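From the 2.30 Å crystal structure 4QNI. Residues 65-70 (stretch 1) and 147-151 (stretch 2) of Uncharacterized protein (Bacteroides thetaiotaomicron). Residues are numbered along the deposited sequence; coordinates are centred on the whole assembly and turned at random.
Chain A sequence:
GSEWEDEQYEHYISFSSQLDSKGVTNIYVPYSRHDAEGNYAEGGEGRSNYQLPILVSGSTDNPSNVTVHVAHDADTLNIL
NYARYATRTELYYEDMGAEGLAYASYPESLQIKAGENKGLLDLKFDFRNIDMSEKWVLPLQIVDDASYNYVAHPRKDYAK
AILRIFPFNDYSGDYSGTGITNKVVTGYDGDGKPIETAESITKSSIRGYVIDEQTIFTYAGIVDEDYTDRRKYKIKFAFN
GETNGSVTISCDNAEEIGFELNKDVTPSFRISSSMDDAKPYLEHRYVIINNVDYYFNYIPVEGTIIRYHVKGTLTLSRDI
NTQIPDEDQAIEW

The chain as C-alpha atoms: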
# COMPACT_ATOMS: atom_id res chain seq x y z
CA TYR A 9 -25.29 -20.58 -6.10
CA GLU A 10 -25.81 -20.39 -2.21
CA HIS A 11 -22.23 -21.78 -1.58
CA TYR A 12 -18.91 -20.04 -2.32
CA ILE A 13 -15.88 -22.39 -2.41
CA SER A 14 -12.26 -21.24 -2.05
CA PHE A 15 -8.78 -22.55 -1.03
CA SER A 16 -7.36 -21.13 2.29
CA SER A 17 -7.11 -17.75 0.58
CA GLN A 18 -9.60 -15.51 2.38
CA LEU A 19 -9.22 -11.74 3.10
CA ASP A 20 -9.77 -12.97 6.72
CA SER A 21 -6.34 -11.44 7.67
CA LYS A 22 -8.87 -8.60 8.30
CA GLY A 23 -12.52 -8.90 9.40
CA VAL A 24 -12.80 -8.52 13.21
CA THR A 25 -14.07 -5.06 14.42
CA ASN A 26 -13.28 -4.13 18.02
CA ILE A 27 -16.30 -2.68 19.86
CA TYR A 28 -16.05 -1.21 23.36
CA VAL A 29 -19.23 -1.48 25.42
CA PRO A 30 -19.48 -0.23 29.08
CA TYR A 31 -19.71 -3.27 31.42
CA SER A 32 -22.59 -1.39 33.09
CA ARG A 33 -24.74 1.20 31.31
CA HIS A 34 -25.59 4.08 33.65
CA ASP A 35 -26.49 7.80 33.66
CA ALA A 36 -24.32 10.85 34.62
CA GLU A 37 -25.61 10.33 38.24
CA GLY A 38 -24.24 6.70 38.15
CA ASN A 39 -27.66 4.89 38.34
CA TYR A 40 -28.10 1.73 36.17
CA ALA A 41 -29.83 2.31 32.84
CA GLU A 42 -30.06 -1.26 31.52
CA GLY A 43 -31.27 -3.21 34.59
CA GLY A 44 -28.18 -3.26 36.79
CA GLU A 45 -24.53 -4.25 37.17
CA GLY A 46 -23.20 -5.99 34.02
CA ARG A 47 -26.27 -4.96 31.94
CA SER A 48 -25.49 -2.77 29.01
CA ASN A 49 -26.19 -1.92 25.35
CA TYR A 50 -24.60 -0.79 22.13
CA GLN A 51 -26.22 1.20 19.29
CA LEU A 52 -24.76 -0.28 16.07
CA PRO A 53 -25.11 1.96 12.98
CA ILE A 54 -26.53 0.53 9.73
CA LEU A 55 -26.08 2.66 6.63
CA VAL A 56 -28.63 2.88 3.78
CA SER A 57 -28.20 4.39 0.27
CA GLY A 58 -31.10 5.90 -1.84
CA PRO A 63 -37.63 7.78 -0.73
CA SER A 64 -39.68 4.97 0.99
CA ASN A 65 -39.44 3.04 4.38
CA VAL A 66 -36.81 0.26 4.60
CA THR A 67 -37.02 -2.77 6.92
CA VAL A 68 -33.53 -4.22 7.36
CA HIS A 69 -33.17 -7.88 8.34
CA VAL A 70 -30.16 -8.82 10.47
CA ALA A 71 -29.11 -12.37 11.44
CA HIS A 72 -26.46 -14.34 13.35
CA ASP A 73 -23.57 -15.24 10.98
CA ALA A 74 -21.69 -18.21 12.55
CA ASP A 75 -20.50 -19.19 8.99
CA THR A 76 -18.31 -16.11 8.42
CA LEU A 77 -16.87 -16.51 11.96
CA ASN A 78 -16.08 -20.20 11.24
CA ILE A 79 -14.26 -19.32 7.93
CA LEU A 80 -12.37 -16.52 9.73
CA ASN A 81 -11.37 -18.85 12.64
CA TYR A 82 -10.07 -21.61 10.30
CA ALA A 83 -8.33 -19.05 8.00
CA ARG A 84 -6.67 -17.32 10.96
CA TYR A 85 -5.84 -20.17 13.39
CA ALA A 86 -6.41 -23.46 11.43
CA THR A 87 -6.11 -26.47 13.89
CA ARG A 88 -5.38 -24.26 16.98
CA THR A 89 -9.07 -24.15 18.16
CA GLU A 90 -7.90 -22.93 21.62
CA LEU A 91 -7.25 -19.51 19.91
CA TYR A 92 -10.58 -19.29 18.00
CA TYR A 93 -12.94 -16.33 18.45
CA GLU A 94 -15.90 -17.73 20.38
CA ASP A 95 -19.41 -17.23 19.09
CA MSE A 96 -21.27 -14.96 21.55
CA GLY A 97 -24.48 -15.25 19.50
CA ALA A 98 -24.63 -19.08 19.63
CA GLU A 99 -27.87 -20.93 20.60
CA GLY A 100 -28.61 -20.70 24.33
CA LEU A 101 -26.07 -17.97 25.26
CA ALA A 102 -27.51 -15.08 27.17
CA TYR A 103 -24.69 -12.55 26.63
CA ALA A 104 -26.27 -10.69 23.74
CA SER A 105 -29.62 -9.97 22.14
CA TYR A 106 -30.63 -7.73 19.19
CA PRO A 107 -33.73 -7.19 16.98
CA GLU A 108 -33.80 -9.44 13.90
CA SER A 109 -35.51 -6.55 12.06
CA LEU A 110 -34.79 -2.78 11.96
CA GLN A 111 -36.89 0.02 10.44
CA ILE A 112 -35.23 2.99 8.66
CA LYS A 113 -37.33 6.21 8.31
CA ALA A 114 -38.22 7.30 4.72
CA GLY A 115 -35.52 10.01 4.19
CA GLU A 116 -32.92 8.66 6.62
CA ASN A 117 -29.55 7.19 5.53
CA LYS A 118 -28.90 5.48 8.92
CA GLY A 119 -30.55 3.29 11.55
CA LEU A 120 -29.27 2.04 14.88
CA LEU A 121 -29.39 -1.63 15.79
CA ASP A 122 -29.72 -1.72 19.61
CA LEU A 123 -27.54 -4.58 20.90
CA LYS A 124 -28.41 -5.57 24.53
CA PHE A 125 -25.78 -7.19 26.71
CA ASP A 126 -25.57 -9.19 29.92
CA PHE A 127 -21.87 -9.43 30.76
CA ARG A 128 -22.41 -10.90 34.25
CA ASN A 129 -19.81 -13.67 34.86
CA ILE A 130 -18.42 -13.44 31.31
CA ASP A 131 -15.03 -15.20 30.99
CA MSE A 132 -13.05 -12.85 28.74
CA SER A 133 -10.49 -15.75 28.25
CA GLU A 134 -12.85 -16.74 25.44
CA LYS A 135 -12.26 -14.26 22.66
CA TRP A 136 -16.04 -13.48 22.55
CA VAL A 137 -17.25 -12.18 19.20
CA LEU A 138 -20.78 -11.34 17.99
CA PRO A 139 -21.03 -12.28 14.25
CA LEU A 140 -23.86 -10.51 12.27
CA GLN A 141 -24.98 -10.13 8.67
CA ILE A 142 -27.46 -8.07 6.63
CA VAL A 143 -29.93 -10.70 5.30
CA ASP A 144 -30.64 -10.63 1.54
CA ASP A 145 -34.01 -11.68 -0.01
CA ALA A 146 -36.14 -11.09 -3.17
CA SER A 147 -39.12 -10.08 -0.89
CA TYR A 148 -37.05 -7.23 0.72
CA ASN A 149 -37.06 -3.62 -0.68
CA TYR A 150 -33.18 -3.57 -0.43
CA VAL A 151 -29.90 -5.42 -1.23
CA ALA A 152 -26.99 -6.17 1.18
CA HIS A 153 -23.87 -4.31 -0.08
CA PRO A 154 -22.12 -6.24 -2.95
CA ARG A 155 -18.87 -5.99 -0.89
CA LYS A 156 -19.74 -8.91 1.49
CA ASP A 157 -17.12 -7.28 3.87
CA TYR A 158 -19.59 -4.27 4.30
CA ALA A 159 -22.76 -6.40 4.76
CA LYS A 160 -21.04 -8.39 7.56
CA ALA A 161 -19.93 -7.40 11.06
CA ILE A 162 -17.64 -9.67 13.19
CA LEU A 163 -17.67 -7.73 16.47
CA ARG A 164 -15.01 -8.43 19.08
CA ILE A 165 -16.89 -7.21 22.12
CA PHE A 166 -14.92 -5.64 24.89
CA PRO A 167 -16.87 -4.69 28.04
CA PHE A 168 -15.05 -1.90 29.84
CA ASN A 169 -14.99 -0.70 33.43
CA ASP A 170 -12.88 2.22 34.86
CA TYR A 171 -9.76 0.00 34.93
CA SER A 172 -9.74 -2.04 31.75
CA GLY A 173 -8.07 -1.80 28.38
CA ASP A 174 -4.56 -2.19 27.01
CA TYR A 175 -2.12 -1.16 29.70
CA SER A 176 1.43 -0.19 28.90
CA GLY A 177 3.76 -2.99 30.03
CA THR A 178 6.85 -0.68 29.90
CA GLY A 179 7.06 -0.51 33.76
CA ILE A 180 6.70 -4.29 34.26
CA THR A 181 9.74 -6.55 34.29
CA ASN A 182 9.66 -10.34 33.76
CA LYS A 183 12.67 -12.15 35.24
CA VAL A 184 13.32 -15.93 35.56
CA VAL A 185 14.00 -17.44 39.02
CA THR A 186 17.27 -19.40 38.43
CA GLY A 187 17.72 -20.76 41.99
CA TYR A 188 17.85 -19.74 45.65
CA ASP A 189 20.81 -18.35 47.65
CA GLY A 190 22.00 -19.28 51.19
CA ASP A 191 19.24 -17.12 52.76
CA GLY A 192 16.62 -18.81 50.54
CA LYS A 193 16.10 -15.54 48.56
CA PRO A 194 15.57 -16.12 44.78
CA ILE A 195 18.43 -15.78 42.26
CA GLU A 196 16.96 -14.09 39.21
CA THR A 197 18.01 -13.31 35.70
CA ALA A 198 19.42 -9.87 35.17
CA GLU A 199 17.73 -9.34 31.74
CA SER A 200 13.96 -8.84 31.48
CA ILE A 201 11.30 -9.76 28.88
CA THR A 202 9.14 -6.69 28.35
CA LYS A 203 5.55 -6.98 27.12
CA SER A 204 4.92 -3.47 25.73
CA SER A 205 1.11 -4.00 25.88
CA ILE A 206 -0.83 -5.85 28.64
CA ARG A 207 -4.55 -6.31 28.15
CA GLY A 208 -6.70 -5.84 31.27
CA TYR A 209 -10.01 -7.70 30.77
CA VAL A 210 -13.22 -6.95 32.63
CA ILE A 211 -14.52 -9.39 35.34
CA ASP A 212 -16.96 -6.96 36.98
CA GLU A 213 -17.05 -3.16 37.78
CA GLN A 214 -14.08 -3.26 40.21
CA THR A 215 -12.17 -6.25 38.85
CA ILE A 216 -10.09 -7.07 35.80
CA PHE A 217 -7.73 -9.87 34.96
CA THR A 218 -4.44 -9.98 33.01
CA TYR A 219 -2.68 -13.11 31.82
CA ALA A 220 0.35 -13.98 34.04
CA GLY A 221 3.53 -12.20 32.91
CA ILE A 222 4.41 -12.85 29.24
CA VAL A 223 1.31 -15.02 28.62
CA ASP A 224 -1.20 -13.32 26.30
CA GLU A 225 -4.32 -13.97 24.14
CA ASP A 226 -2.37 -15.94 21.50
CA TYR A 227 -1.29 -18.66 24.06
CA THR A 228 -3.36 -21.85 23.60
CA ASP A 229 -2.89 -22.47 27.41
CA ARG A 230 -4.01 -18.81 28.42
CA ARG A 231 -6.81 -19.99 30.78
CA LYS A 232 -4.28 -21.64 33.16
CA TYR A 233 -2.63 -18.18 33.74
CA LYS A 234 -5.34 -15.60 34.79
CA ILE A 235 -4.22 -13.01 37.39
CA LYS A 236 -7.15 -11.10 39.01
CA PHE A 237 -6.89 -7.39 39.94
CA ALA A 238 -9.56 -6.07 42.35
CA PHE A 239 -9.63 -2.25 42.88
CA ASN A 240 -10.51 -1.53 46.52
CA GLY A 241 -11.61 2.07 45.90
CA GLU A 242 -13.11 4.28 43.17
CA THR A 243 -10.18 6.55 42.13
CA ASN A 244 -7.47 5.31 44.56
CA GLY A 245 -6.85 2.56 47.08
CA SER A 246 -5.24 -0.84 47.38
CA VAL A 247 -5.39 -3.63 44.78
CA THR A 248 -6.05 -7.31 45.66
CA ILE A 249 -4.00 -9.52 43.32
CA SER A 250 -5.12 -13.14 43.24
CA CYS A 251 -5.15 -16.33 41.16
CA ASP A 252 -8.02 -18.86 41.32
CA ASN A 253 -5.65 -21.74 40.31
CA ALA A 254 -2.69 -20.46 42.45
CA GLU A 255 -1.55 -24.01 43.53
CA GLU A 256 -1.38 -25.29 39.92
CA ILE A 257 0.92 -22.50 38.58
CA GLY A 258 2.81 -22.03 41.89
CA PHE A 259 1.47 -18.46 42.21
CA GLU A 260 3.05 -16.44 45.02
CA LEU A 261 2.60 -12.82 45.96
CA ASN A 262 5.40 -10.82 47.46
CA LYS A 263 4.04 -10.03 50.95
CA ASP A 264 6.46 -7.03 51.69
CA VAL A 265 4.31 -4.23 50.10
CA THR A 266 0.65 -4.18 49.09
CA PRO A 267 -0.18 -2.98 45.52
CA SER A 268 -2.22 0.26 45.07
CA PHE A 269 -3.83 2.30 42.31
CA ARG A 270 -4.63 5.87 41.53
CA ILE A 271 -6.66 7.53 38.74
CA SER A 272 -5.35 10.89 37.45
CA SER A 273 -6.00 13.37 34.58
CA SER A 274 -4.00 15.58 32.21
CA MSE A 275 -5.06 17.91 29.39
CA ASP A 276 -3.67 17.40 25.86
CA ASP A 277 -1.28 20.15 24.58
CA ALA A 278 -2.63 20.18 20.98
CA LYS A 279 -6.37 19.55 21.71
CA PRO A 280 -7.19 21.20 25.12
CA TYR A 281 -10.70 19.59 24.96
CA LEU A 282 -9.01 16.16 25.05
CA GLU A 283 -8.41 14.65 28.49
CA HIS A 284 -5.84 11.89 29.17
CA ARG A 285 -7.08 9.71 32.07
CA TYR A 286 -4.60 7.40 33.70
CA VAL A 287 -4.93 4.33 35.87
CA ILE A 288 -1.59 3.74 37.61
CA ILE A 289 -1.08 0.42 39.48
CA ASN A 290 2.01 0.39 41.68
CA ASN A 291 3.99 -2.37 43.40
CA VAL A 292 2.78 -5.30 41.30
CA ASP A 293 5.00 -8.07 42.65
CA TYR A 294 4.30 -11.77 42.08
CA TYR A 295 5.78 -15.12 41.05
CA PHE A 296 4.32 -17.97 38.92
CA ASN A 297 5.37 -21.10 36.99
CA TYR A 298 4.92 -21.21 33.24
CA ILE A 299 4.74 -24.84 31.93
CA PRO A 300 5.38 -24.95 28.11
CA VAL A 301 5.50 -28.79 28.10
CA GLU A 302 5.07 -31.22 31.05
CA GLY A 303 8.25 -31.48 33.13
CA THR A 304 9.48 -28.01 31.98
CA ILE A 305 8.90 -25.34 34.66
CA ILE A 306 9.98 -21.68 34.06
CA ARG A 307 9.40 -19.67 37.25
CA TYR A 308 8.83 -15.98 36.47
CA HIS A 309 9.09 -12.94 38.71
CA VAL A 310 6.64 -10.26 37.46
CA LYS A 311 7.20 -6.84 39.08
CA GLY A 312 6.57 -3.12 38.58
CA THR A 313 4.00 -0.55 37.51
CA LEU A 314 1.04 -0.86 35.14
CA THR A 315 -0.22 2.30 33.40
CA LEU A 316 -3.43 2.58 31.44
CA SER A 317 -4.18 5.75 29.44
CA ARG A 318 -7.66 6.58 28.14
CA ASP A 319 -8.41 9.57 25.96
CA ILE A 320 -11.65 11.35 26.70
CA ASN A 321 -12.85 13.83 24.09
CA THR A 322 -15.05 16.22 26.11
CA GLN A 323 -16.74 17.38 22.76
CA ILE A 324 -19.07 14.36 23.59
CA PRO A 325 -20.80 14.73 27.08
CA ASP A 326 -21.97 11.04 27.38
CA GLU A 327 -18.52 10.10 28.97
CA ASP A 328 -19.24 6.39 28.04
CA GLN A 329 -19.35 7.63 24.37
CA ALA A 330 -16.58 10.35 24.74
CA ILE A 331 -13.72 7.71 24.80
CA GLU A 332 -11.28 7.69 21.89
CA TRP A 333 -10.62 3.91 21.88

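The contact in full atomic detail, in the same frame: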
# COMPACT_ATOMS: atom_id res chain seq x y z
N ASN A 65 -39.86 3.65 3.11
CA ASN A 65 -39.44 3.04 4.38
C ASN A 65 -38.76 1.70 4.14
O ASN A 65 -39.28 0.86 3.40
CB ASN A 65 -40.64 2.86 5.33
CG ASN A 65 -41.12 4.12 6.00
OD1 ASN A 65 -40.36 5.07 6.24
ND2 ASN A 65 -42.39 4.13 6.37
N VAL A 66 -37.59 1.49 4.78
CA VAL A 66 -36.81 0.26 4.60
C VAL A 66 -36.77 -0.55 5.90
O VAL A 66 -36.46 -0.00 6.96
CB VAL A 66 -35.37 0.58 4.08
CG1 VAL A 66 -34.51 -0.68 3.95
CG2 VAL A 66 -35.42 1.33 2.74
N THR A 67 -37.10 -1.84 5.81
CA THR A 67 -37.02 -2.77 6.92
C THR A 67 -35.81 -3.63 6.66
O THR A 67 -35.79 -4.39 5.69
CB THR A 67 -38.32 -3.58 7.07
OG1 THR A 67 -39.39 -2.68 7.32
CG2 THR A 67 -38.24 -4.61 8.20
N VAL A 68 -34.79 -3.49 7.49
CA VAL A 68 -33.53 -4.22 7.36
C VAL A 68 -33.59 -5.46 8.25
O VAL A 68 -33.99 -5.39 9.40
CB VAL A 68 -32.31 -3.32 7.70
CG1 VAL A 68 -30.99 -4.08 7.54
CG2 VAL A 68 -32.32 -2.07 6.83
N HIS A 69 -33.21 -6.60 7.68
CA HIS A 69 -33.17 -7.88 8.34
C HIS A 69 -31.73 -8.23 8.64
O HIS A 69 -30.88 -8.17 7.75
CB HIS A 69 -33.86 -8.95 7.49
CG HIS A 69 -35.29 -8.64 7.29
ND1 HIS A 69 -36.26 -9.18 8.10
CD2 HIS A 69 -35.88 -7.77 6.43
CE1 HIS A 69 -37.41 -8.68 7.67
NE2 HIS A 69 -37.23 -7.82 6.68
N VAL A 70 -31.47 -8.54 9.91
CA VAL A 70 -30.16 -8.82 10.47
C VAL A 70 -30.20 -10.23 11.08
O VAL A 70 -31.17 -10.57 11.74
CB VAL A 70 -29.77 -7.73 11.54
CG1 VAL A 70 -28.57 -8.16 12.38
CG2 VAL A 70 -29.50 -6.37 10.88
N SER A 147 -37.97 -10.72 -1.55
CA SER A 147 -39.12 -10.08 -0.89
C SER A 147 -38.80 -8.65 -0.43
O SER A 147 -39.64 -7.75 -0.58
CB SER A 147 -39.57 -10.89 0.32
OG SER A 147 -39.14 -12.24 0.29
N TYR A 148 -37.58 -8.47 0.14
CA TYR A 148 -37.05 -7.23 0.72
C TYR A 148 -36.89 -6.10 -0.33
O TYR A 148 -36.52 -6.35 -1.48
CB TYR A 148 -35.69 -7.49 1.41
CG TYR A 148 -35.67 -8.59 2.47
CD1 TYR A 148 -36.85 -9.06 3.04
CD2 TYR A 148 -34.47 -9.10 2.94
CE1 TYR A 148 -36.84 -10.08 3.99
CE2 TYR A 148 -34.44 -10.10 3.92
CZ TYR A 148 -35.63 -10.59 4.43
OH TYR A 148 -35.61 -11.58 5.39
N ASN A 149 -37.17 -4.86 0.11
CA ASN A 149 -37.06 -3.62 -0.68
C ASN A 149 -35.64 -3.02 -0.51
O ASN A 149 -35.49 -1.81 -0.34
CB ASN A 149 -38.15 -2.62 -0.26
N TYR A 150 -34.60 -3.90 -0.57
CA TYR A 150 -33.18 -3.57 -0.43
C TYR A 150 -32.28 -4.74 -0.85
O TYR A 150 -32.74 -5.87 -1.06
CB TYR A 150 -32.87 -3.17 1.03
CG TYR A 150 -32.81 -4.31 2.02
CD1 TYR A 150 -31.63 -5.04 2.21
CD2 TYR A 150 -33.89 -4.62 2.84
CE1 TYR A 150 -31.54 -6.04 3.17
CE2 TYR A 150 -33.81 -5.62 3.80
CZ TYR A 150 -32.63 -6.32 3.97
OH TYR A 150 -32.53 -7.31 4.92
N VAL A 151 -30.96 -4.46 -0.93
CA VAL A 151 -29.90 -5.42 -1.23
C VAL A 151 -28.72 -5.17 -0.28
O VAL A 151 -28.31 -4.01 -0.10
CB VAL A 151 -29.46 -5.40 -2.72
CG1 VAL A 151 -28.15 -6.14 -2.95
CG2 VAL A 151 -30.55 -5.98 -3.62

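Residues 66-70 form an extended strand, with Asn-65 leading into it as loop, and the strand runs on beyond Val-70. The second stretch has no regular structure over Ser-147 to Tyr-150. The two backbones are not paired as neighbouring strands would be: the closest CA atoms are those of Val-66 and Asn-149, 6.6 Å apart, and those of Thr-67 and Tyr-148 are 7.6 Å apart. A gap of this size leaves room for side chains, and it is chiefly two tyrosines, Tyr-148 and Tyr-150, that fill it.

Tyr-150 contributes the largest covered area of any residue here. Its CA-to-CB bond points toward the strand, and with chi1 in the p well and chi2 at 85° the ring extends along the backbone from Val-66 to His-69. The length of a tyrosine suits this position, because its hydroxyl reaches a main-chain amide that a shorter side chain would leave distant. His-69 N donates a hydrogen bond to Tyr-150 OH, with the two atoms 2.9 Å apart and an N-H...acceptor angle of 156°, which is reasonably straight. The same hydroxyl is also hydrogen-bonded elsewhere in the structure, so this buried polar group is satisfied.

The rest of the Tyr-150 ring packs against the strand on its way to that bond. CG1 of Val-66 lies 4.1 Å from CD2 of Tyr-150, an apolar contact that suits a compact, branched side chain in a buried place. Further along, CE2 of Tyr-150 comes within 3.8 Å of Val-68 CA and 3.0 Å of Thr-67 O, the latter a close approach of a ring carbon to a carbonyl oxygen. The nearest approach of the Thr-67 side chain is from Thr-67 CB to Tyr-150 CE2, 5.9 Å, too far for a contact, and its OG1 is hydrogen-bonded elsewhere in the structure.

His-69 joins the two tyrosines' contributions. Its CA-to-CB bond points toward the second stretch, and its flat imidazole lies over a face of the Tyr-148 ring in an offset stack: the centroids are 4.0 Å apart, the planes are only 6° from parallel, and His-69 CD2 is 3.5 Å from Tyr-148 CZ. Two flat rings can meet this closely over a broad area, which suits both residues to a stack. Tyr-150 OH sits at the edge of the imidazole, near its plane, and approaches His-69 CB to 3.3 Å. His-69 thus uses its backbone amide for one tyrosine and its ring face for the other.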